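Local structure of putative permease protein, ABC transporter (Porphyromonas gingivalis, 3IS6) at residues 15-20 / 37-42; 60-65 / 77-82; 91-96 / 144-149. The protein is the periplasmic core-like domain of a putative ABC transporter permease of the MacB/FtsX type, which probably takes part in transport across the membrane. One frame throughout, in Å; residues are numbered along the deposited sequence.

All three contacts lie in the MacB-like periplasmic core domain and reach one mixed sheet, following one another along the chain without touching. Contact 1 ties strand 14-23 to the loop before helix 43-50; contact 2 is the hairpin of strands 54-70 and 74-83, its centre about 18 Å from that of contact 1. Contact 3, where the loop after helix 86-90 meets the end of strand 140-146, lies centred about 16 Å from contact 2 and about 25 Å from contact 1, across the chain's centre from the latter. Strand 181-186 pairs with 14-23 and 54-70, linking contacts 1 and 2. A Tris molecule, probably from the crystallisation liquor, is bound at Thr65 in contact 2.

Contact 1. Residues 15-20 / 37-42; sequences CIVKTH and SQVSGG
Strand residues 15-20 run past the irregular segment 37-42, and the nearest CA atoms across the join are those of Lys18 and Ser37, 4.8 Å apart. Two waters bridge the segments. Water 1 donates to Val17 O at 2.7 Å and to Ser37 O at 2.8 Å, bridging two carbonyls that could not bond to each other. Water 2 sits between Thr19 OG1 and Gln38 O, 2.7 Å from each, and also lies near Val17 O. With OG1 anti to the carbonyl carbon (chi1 -49°), beside the backbone N, the Thr19 hydroxyl is placed against water 2. Next to the waters the contact turns apolar: CG1 of Val39 meets CG1 of Val17 at 3.9 Å, the two side chains crossing at about a right angle. Val39 CG1 also lies 3.8 Å from Val17 O and near Thr19 OG1. At the outer end, Lys18 bends along its chain so that NZ comes to Ser37 OG at 3.4 Å, a weak hydrogen bond; the stronger partner of this ammonium is Asp35, in a salt bridge. Beyond the segments, Gln38 NE2 is held by Asp178 O and Ser40 OG by Gly176 O, while Val17 pairs through its backbone with Ala182 of strand 181-186. Within the MacB-like periplasmic core domain, water bridges thus take over from strand pairing, seen in the backbone bond between Thr19 and Phe36, where the chain leaves the antiparallel pair 14-23/32-36 and heads for helix 43-50.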
loop_
_atom_site.group_PDB
_atom_site.type_symbol
_atom_site.label_atom_id
_atom_site.label_comp_id
_atom_site.label_asym_id
_atom_site.label_seq_id
_atom_site.Cartn_x
_atom_site.Cartn_y
_atom_site.Cartn_z
ATOM N N CYS A 15 -26.408 -5.901 0.137
ATOM C CA CYS A 15 -25.781 -7.028 0.764
ATOM C C CYS A 15 -24.280 -6.784 0.919
ATOM O O CYS A 15 -23.744 -5.942 0.288
ATOM C CB CYS A 15 -25.969 -8.275 -0.078
ATOM S SG CYS A 15 -27.635 -8.799 -0.345
ATOM N N ILE A 16 -23.641 -7.553 1.773
ATOM C CA ILE A 16 -22.214 -7.626 1.841
ATOM C C ILE A 16 -21.804 -9.037 1.510
ATOM O O ILE A 16 -22.595 -9.935 1.590
ATOM C CB ILE A 16 -21.604 -7.215 3.199
ATOM C CG1 ILE A 16 -22.084 -8.086 4.330
ATOM C CG2 ILE A 16 -21.878 -5.795 3.511
ATOM C CD1 ILE A 16 -21.115 -8.182 5.483
ATOM N N VAL A 17 -20.554 -9.209 1.142
ATOM C CA VAL A 17 -20.055 -10.486 0.769
ATOM C C VAL A 17 -19.353 -11.108 1.930
ATOM O O VAL A 17 -18.414 -10.597 2.421
ATOM C CB VAL A 17 -19.058 -10.398 -0.364
ATOM C CG1 VAL A 17 -18.614 -11.695 -0.725
ATOM C CG2 VAL A 17 -19.612 -9.667 -1.529
ATOM N N LYS A 18 -19.849 -12.256 2.321
ATOM C CA LYS A 18 -19.295 -13.048 3.386
ATOM C C LYS A 18 -18.597 -14.280 2.839
ATOM O O LYS A 18 -18.823 -14.681 1.741
ATOM C CB LYS A 18 -20.367 -13.471 4.388
ATOM C CG LYS A 18 -21.196 -12.369 4.935
ATOM C CD LYS A 18 -21.009 -12.224 6.388
ATOM C CE LYS A 18 -20.911 -13.529 7.048
ATOM N NZ LYS A 18 -20.034 -13.470 8.154
ATOM N N THR A 19 -17.725 -14.839 3.642
ATOM C CA THR A 19 -16.963 -15.992 3.277
ATOM C C THR A 19 -17.120 -17.034 4.353
ATOM O O THR A 19 -16.976 -16.727 5.512
ATOM C CB THR A 19 -15.494 -15.647 3.189
ATOM O OG1 THR A 19 -15.324 -14.469 2.414
ATOM C CG2 THR A 19 -14.720 -16.753 2.576
ATOM N N HIS A 20 -17.389 -18.266 3.947
ATOM C CA HIS A 20 -17.554 -19.390 4.848
ATOM C C HIS A 20 -16.732 -20.595 4.408
ATOM O O HIS A 20 -16.506 -20.794 3.249
ATOM C CB HIS A 20 -19.002 -19.812 4.880
ATOM C CG HIS A 20 -19.939 -18.740 5.285
ATOM N ND1 HIS A 20 -20.071 -18.324 6.582
ATOM C CD2 HIS A 20 -20.810 -18.008 4.566
ATOM C CE1 HIS A 20 -20.972 -17.370 6.642
ATOM N NE2 HIS A 20 -21.437 -17.162 5.431
ATOM N N SER A 37 -16.232 -11.514 7.289
ATOM C CA SER A 37 -17.098 -10.478 6.816
ATOM C C SER A 37 -16.423 -9.541 5.832
ATOM O O SER A 37 -17.014 -8.605 5.383
ATOM C CB SER A 37 -17.623 -9.694 7.990
ATOM O OG SER A 37 -18.573 -10.436 8.679
ATOM N N GLN A 38 -15.180 -9.850 5.535
ATOM C CA GLN A 38 -14.347 -9.077 4.639
ATOM C C GLN A 38 -13.728 -9.996 3.590
ATOM O O GLN A 38 -13.678 -11.169 3.771
ATOM C CB GLN A 38 -13.302 -8.292 5.413
ATOM C CG GLN A 38 -13.903 -7.301 6.356
ATOM C CD GLN A 38 -12.929 -6.337 7.022
ATOM O OE1 GLN A 38 -13.331 -5.491 7.754
ATOM N NE2 GLN A 38 -11.675 -6.476 6.753
ATOM N N VAL A 39 -13.313 -9.417 2.477
ATOM C CA VAL A 39 -12.825 -10.135 1.332
ATOM C C VAL A 39 -11.540 -9.523 0.772
ATOM O O VAL A 39 -11.130 -8.455 1.145
ATOM C CB VAL A 39 -13.838 -10.182 0.227
ATOM C CG1 VAL A 39 -15.092 -10.860 0.652
ATOM C CG2 VAL A 39 -14.128 -8.826 -0.266
ATOM N N SER A 40 -10.942 -10.262 -0.141
ATOM C CA SER A 40 -9.791 -9.853 -0.915
ATOM C C SER A 40 -10.206 -8.786 -1.910
ATOM O O SER A 40 -11.341 -8.675 -2.237
ATOM C CB SER A 40 -9.194 -11.051 -1.653
ATOM O OG SER A 40 -8.810 -12.085 -0.794
ATOM N N GLY A 41 -9.261 -8.017 -2.401
ATOM C CA GLY A 41 -9.546 -6.861 -3.204
ATOM C C GLY A 41 -10.293 -7.100 -4.485
ATOM O O GLY A 41 -11.085 -6.329 -4.886
ATOM N N GLY A 42 -9.983 -8.207 -5.109
ATOM C CA GLY A 42 -10.480 -8.568 -6.407
ATOM C C GLY A 42 -11.941 -8.844 -6.537
ATOM O O GLY A 42 -12.468 -8.761 -7.588
HETATM O O HOH W 1 -17.352 -8.077 2.663
HETATM O O HOH W 2 -16.220 -12.180 3.630
#

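Contact 2. Residues 60-65 / 77-82; sequences TTLYGT and ETKTLL
Five backbone hydrogen bonds join residues 60-65 to 77-82 as antiparallel strands. Thr61 and Leu82 form a reciprocal hydrogen-bonded pair, with Thr61 N to Leu82 O at 3.1 Å and Leu82 N to Thr61 O at 3.0 Å. Further along, Thr80 O accepts from both Tyr63 N, at 2.9 Å, and Gly64 N, at 3.3 Å, the latter weak; Thr80 N returns a nearly straight bond (172°) to Gly64 O. Two residues thus face one, a classic beta bulge. Tyr63 has near-helical backbone angles, and Gly64, at phi 114°, has a backbone shape in which a side chain would collide with the carbonyl oxygen of Tyr63, so it suits glycine.

On the face of Leu62, Leu81 and Lys79, CD1 of Leu81 lies over the opposite backbone, 3.7 Å from Leu62 CA, and also meets Leu62 CB. Leu62 CD1 in turn reaches the bent Lys79 chain at CE, 4.1 Å away. On the other face, Thr61 and Leu82 lie side by side, pointing the same way, with Thr61 CG2 3.9 Å from Leu82 CB. Thr61 OG1, anti to the backbone N (chi1 -174°), bonds to Arg179.

Farther out, strand 159-162 pairs with the other edge of 77-82, and Gln156 holds Lys79 NZ. Tyr63, one of the two bulge residues, has its ring leading away from the hairpin, and its OH bonds to Leu236 N of the second subunit; Thr65 OG1 binds a Tris molecule, probably from the crystallisation liquor. The chemistry implies that backbone bonds carry the pairing, with apolar side-chain contacts on both faces adding to it.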
loop_
_atom_site.group_PDB
_atom_site.type_symbol
_atom_site.label_atom_id
_atom_site.label_comp_id
_atom_site.label_asym_id
_atom_site.label_seq_id
_atom_site.Cartn_x
_atom_site.Cartn_y
_atom_site.Cartn_z
ATOM N N THR A 60 -14.614 -1.098 -0.069
ATOM C CA THR A 60 -13.907 -0.204 0.813
ATOM C C THR A 60 -12.865 -0.946 1.651
ATOM O O THR A 60 -12.951 -2.119 1.828
ATOM C CB THR A 60 -14.861 0.542 1.761
ATOM O OG1 THR A 60 -15.440 -0.363 2.669
ATOM C CG2 THR A 60 -15.944 1.214 1.022
ATOM N N THR A 61 -11.863 -0.235 2.129
ATOM C CA THR A 61 -11.006 -0.719 3.182
ATOM C C THR A 61 -10.683 0.378 4.197
ATOM O O THR A 61 -10.324 1.446 3.826
ATOM C CB THR A 61 -9.751 -1.431 2.646
ATOM O OG1 THR A 61 -9.020 -1.995 3.722
ATOM C CG2 THR A 61 -8.868 -0.511 1.909
ATOM N N LEU A 62 -10.813 0.076 5.468
ATOM C CA LEU A 62 -10.589 1.044 6.501
ATOM C C LEU A 62 -9.136 1.159 6.819
ATOM O O LEU A 62 -8.521 0.192 7.089
ATOM C CB LEU A 62 -11.301 0.624 7.759
ATOM C CG LEU A 62 -11.103 1.499 8.977
ATOM C CD1 LEU A 62 -11.829 2.760 8.858
ATOM C CD2 LEU A 62 -11.504 0.811 10.205
ATOM N N TYR A 63 -8.573 2.336 6.693
ATOM C CA TYR A 63 -7.273 2.582 7.232
ATOM C C TYR A 63 -7.222 2.673 8.738
ATOM O O TYR A 63 -6.395 2.080 9.349
ATOM C CB TYR A 63 -6.592 3.769 6.609
ATOM C CG TYR A 63 -5.218 3.950 7.159
ATOM C CD1 TYR A 63 -4.176 3.196 6.702
ATOM C CD2 TYR A 63 -4.974 4.849 8.178
ATOM C CE1 TYR A 63 -2.947 3.348 7.218
ATOM C CE2 TYR A 63 -3.757 5.003 8.693
ATOM C CZ TYR A 63 -2.737 4.251 8.211
ATOM O OH TYR A 63 -1.497 4.407 8.731
ATOM N N GLY A 64 -8.135 3.416 9.311
ATOM C CA GLY A 64 -8.148 3.622 10.724
ATOM C C GLY A 64 -7.864 5.046 11.088
ATOM O O GLY A 64 -7.961 5.914 10.286
ATOM N N THR A 65 -7.517 5.258 12.329
ATOM C CA THR A 65 -7.356 6.579 12.853
ATOM C C THR A 65 -5.907 6.991 12.908
ATOM O O THR A 65 -5.096 6.291 13.400
ATOM C CB THR A 65 -7.981 6.672 14.225
ATOM O OG1 THR A 65 -9.376 6.418 14.121
ATOM C CG2 THR A 65 -7.810 8.002 14.772
ATOM N N GLU A 77 -6.992 14.389 14.581
ATOM C CA GLU A 77 -7.150 12.963 14.527
ATOM C C GLU A 77 -8.263 12.680 13.540
ATOM O O GLU A 77 -9.319 13.221 13.643
ATOM C CB GLU A 77 -7.474 12.431 15.914
ATOM C CG GLU A 77 -7.765 10.957 15.988
ATOM C CD GLU A 77 -8.344 10.528 17.326
ATOM O OE1 GLU A 77 -9.571 10.525 17.486
ATOM O OE2 GLU A 77 -7.559 10.199 18.219
ATOM N N THR A 78 -7.986 11.856 12.560
ATOM C CA THR A 78 -8.955 11.582 11.544
ATOM C C THR A 78 -9.096 10.097 11.267
ATOM O O THR A 78 -8.129 9.399 11.222
ATOM C CB THR A 78 -8.617 12.331 10.240
ATOM O OG1 THR A 78 -7.820 11.509 9.424
ATOM C CG2 THR A 78 -7.834 13.559 10.508
ATOM N N LYS A 79 -10.310 9.645 11.058
ATOM C CA LYS A 79 -10.563 8.271 10.692
ATOM C C LYS A 79 -10.740 8.162 9.202
ATOM O O LYS A 79 -11.639 8.720 8.646
ATOM C CB LYS A 79 -11.808 7.753 11.378
ATOM C CG LYS A 79 -11.982 6.295 11.231
ATOM C CD LYS A 79 -13.359 5.865 11.519
ATOM C CE LYS A 79 -13.418 4.558 12.149
ATOM N NZ LYS A 79 -14.009 4.695 13.463
ATOM N N THR A 80 -9.866 7.411 8.584
ATOM C CA THR A 80 -9.730 7.384 7.160
ATOM C C THR A 80 -10.184 6.079 6.513
ATOM O O THR A 80 -9.772 5.024 6.881
ATOM C CB THR A 80 -8.277 7.650 6.782
ATOM O OG1 THR A 80 -7.894 8.934 7.226
ATOM C CG2 THR A 80 -8.096 7.573 5.354
ATOM N N LEU A 81 -11.029 6.203 5.529
ATOM C CA LEU A 81 -11.554 5.101 4.804
ATOM C C LEU A 81 -11.235 5.237 3.312
ATOM O O LEU A 81 -11.387 6.270 2.746
ATOM C CB LEU A 81 -13.049 5.017 5.015
ATOM C CG LEU A 81 -13.863 3.917 4.354
ATOM C CD1 LEU A 81 -13.573 2.609 4.961
ATOM C CD2 LEU A 81 -15.286 4.203 4.468
ATOM N N LEU A 82 -10.820 4.156 2.703
ATOM C CA LEU A 82 -10.508 4.144 1.307
ATOM C C LEU A 82 -11.689 3.608 0.505
ATOM O O LEU A 82 -12.189 2.571 0.798
ATOM C CB LEU A 82 -9.284 3.296 1.078
ATOM C CG LEU A 82 -7.907 3.931 1.235
ATOM C CD1 LEU A 82 -7.775 4.580 2.498
ATOM C CD2 LEU A 82 -6.834 2.942 1.059
#

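Contact 3. Residues 91-96 / 144-149; sequences FGVELI and GVFEDL
Residues 91-96 and 144-149 approach in a roughly antiparallel sense, their touching parts 141° apart in direction, with Leu95 and Phe146 forming a non-hydrogen-bonded pair. Two backbone bonds flank it: Glu147 N donates to Glu94 O at 3.1 Å, nearly along the C=O axis and almost straight (174°), and Ile96 N approaches Val145 O at 2.8 Å in a bent, weak bond.

The side chains gather about CB of Phe146. Val93 CG1, anti to the backbone N, comes within 3.6 Å of that atom, and Leu95 CD2 meets it at 3.8 Å, so two branched side chains grip the base of the aromatic residue. CG of Phe146 occupies the crowded position between backbone N and carbonyl carbon (chi1 64°); the ring leads on from there, with Val93 CG1 still obliquely beside it, and the Phe146 side chain also packs on Leu111 and Ser113 of strand 109-113. The other methyl of Val93, CG2, crosses obliquely to Leu149 CD2 at 3.9 Å, extending the apolar patch.

Toward the more exposed side, Ile96 CD1 lies 3.9 Å from Glu147 CA. Glu94 and Glu147 run side by side, and OE2 of Glu147 touches the aliphatic CB of Glu94. Their carboxylates stay apart, with Glu94 OE1 6.1 Å from Glu147 OE2; Arg6, in a long, weak ion pair with Glu147, may ease the like charges.

Before this contact, Gly92, at positive phi, is the C' residue of a Schellman motif that ends helix 86-90, after which the chain runs on as the loop of this contact. Strand 140-146 pairs in parallel with strand 109-113 through Ile112, while Asp148 accepts a bond from Ser115, and Ile96 and Asp148 both touch Glu114 at the start of helix 114-119.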
loop_
_atom_site.group_PDB
_atom_site.type_symbol
_atom_site.label_atom_id
_atom_site.label_comp_id
_atom_site.label_asym_id
_atom_site.label_seq_id
_atom_site.Cartn_x
_atom_site.Cartn_y
_atom_site.Cartn_z
ATOM N N PHE A 91 -24.148 4.780 -1.129
ATOM C CA PHE A 91 -24.588 5.262 0.150
ATOM C C PHE A 91 -25.291 6.622 0.157
ATOM O O PHE A 91 -25.524 7.191 1.188
ATOM C CB PHE A 91 -23.448 5.153 1.137
ATOM C CG PHE A 91 -22.948 3.754 1.293
ATOM C CD1 PHE A 91 -23.758 2.771 1.796
ATOM C CD2 PHE A 91 -21.710 3.406 0.902
ATOM C CE1 PHE A 91 -23.320 1.503 1.904
ATOM C CE2 PHE A 91 -21.290 2.133 1.017
ATOM C CZ PHE A 91 -22.094 1.183 1.517
ATOM N N GLY A 92 -25.619 7.117 -1.015
ATOM C CA GLY A 92 -26.290 8.378 -1.123
ATOM C C GLY A 92 -25.582 9.513 -0.422
ATOM O O GLY A 92 -26.187 10.243 0.293
ATOM N N VAL A 93 -24.289 9.629 -0.625
ATOM C CA VAL A 93 -23.501 10.676 -0.021
ATOM C C VAL A 93 -23.522 11.908 -0.908
ATOM O O VAL A 93 -23.201 11.834 -2.049
ATOM C CB VAL A 93 -22.032 10.233 0.176
ATOM C CG1 VAL A 93 -21.226 11.295 0.803
ATOM C CG2 VAL A 93 -21.935 8.970 0.941
ATOM N N GLU A 94 -23.884 13.039 -0.342
ATOM C CA GLU A 94 -23.960 14.291 -1.050
ATOM C C GLU A 94 -22.824 15.185 -0.611
ATOM O O GLU A 94 -22.491 15.222 0.533
ATOM C CB GLU A 94 -25.260 15.009 -0.743
ATOM C CG GLU A 94 -26.499 14.267 -1.078
ATOM C CD GLU A 94 -26.773 14.193 -2.567
ATOM O OE1 GLU A 94 -26.322 15.059 -3.317
ATOM O OE2 GLU A 94 -27.455 13.249 -3.003
ATOM N N LEU A 95 -22.254 15.925 -1.534
ATOM C CA LEU A 95 -21.245 16.885 -1.179
ATOM C C LEU A 95 -21.824 18.228 -0.820
ATOM O O LEU A 95 -22.657 18.748 -1.499
ATOM C CB LEU A 95 -20.242 17.043 -2.305
ATOM C CG LEU A 95 -19.473 15.817 -2.739
ATOM C CD1 LEU A 95 -18.471 16.220 -3.701
ATOM C CD2 LEU A 95 -18.822 15.113 -1.594
ATOM N N ILE A 96 -21.434 18.742 0.315
ATOM C CA ILE A 96 -21.680 20.111 0.663
ATOM C C ILE A 96 -20.854 21.111 -0.125
ATOM O O ILE A 96 -21.310 22.166 -0.422
ATOM C CB ILE A 96 -21.562 20.316 2.128
ATOM C CG1 ILE A 96 -22.689 19.585 2.798
ATOM C CG2 ILE A 96 -21.719 21.705 2.440
ATOM C CD1 ILE A 96 -22.384 19.202 4.178
ATOM N N GLY A 144 -13.349 18.000 -1.610
ATOM C CA GLY A 144 -14.755 18.042 -1.313
ATOM C C GLY A 144 -15.060 17.917 0.146
ATOM O O GLY A 144 -14.245 17.474 0.888
ATOM N N VAL A 145 -16.261 18.285 0.526
ATOM C CA VAL A 145 -16.776 18.063 1.847
ATOM C C VAL A 145 -18.093 17.336 1.770
ATOM O O VAL A 145 -18.975 17.766 1.102
ATOM C CB VAL A 145 -16.977 19.352 2.572
ATOM C CG1 VAL A 145 -17.475 19.109 3.918
ATOM C CG2 VAL A 145 -15.738 20.129 2.606
ATOM N N PHE A 146 -18.200 16.223 2.466
ATOM C CA PHE A 146 -19.380 15.394 2.402
ATOM C C PHE A 146 -20.210 15.463 3.658
ATOM O O PHE A 146 -19.713 15.649 4.715
ATOM C CB PHE A 146 -19.066 13.941 2.041
ATOM C CG PHE A 146 -18.232 13.208 3.058
ATOM C CD1 PHE A 146 -18.812 12.463 4.051
ATOM C CD2 PHE A 146 -16.874 13.247 3.002
ATOM C CE1 PHE A 146 -18.050 11.806 4.964
ATOM C CE2 PHE A 146 -16.130 12.592 3.916
ATOM C CZ PHE A 146 -16.719 11.872 4.890
ATOM N N GLU A 147 -21.500 15.324 3.483
ATOM C CA GLU A 147 -22.453 15.311 4.548
ATOM C C GLU A 147 -22.124 14.143 5.459
ATOM O O GLU A 147 -21.890 13.086 4.986
ATOM C CB GLU A 147 -23.782 14.992 3.912
ATOM C CG GLU A 147 -24.879 15.856 4.228
ATOM C CD GLU A 147 -26.204 15.206 3.911
ATOM O OE1 GLU A 147 -26.811 14.588 4.789
ATOM O OE2 GLU A 147 -26.631 15.307 2.772
ATOM N N ASP A 148 -22.163 14.341 6.762
ATOM C CA ASP A 148 -21.720 13.322 7.672
ATOM C C ASP A 148 -22.510 12.064 7.400
ATOM O O ASP A 148 -23.667 12.097 7.136
ATOM C CB ASP A 148 -21.949 13.715 9.110
ATOM C CG ASP A 148 -21.092 14.837 9.567
ATOM O OD1 ASP A 148 -20.017 15.078 9.040
ATOM O OD2 ASP A 148 -21.507 15.492 10.496
ATOM N N LEU A 149 -21.832 10.945 7.459
ATOM C CA LEU A 149 -22.459 9.679 7.294
ATOM C C LEU A 149 -23.363 9.417 8.500
ATOM O O LEU A 149 -23.150 9.932 9.543
ATOM C CB LEU A 149 -21.422 8.596 7.166
ATOM C CG LEU A 149 -20.565 8.608 5.924
ATOM C CD1 LEU A 149 -19.387 7.768 6.087
ATOM C CD2 LEU A 149 -21.327 8.167 4.758
#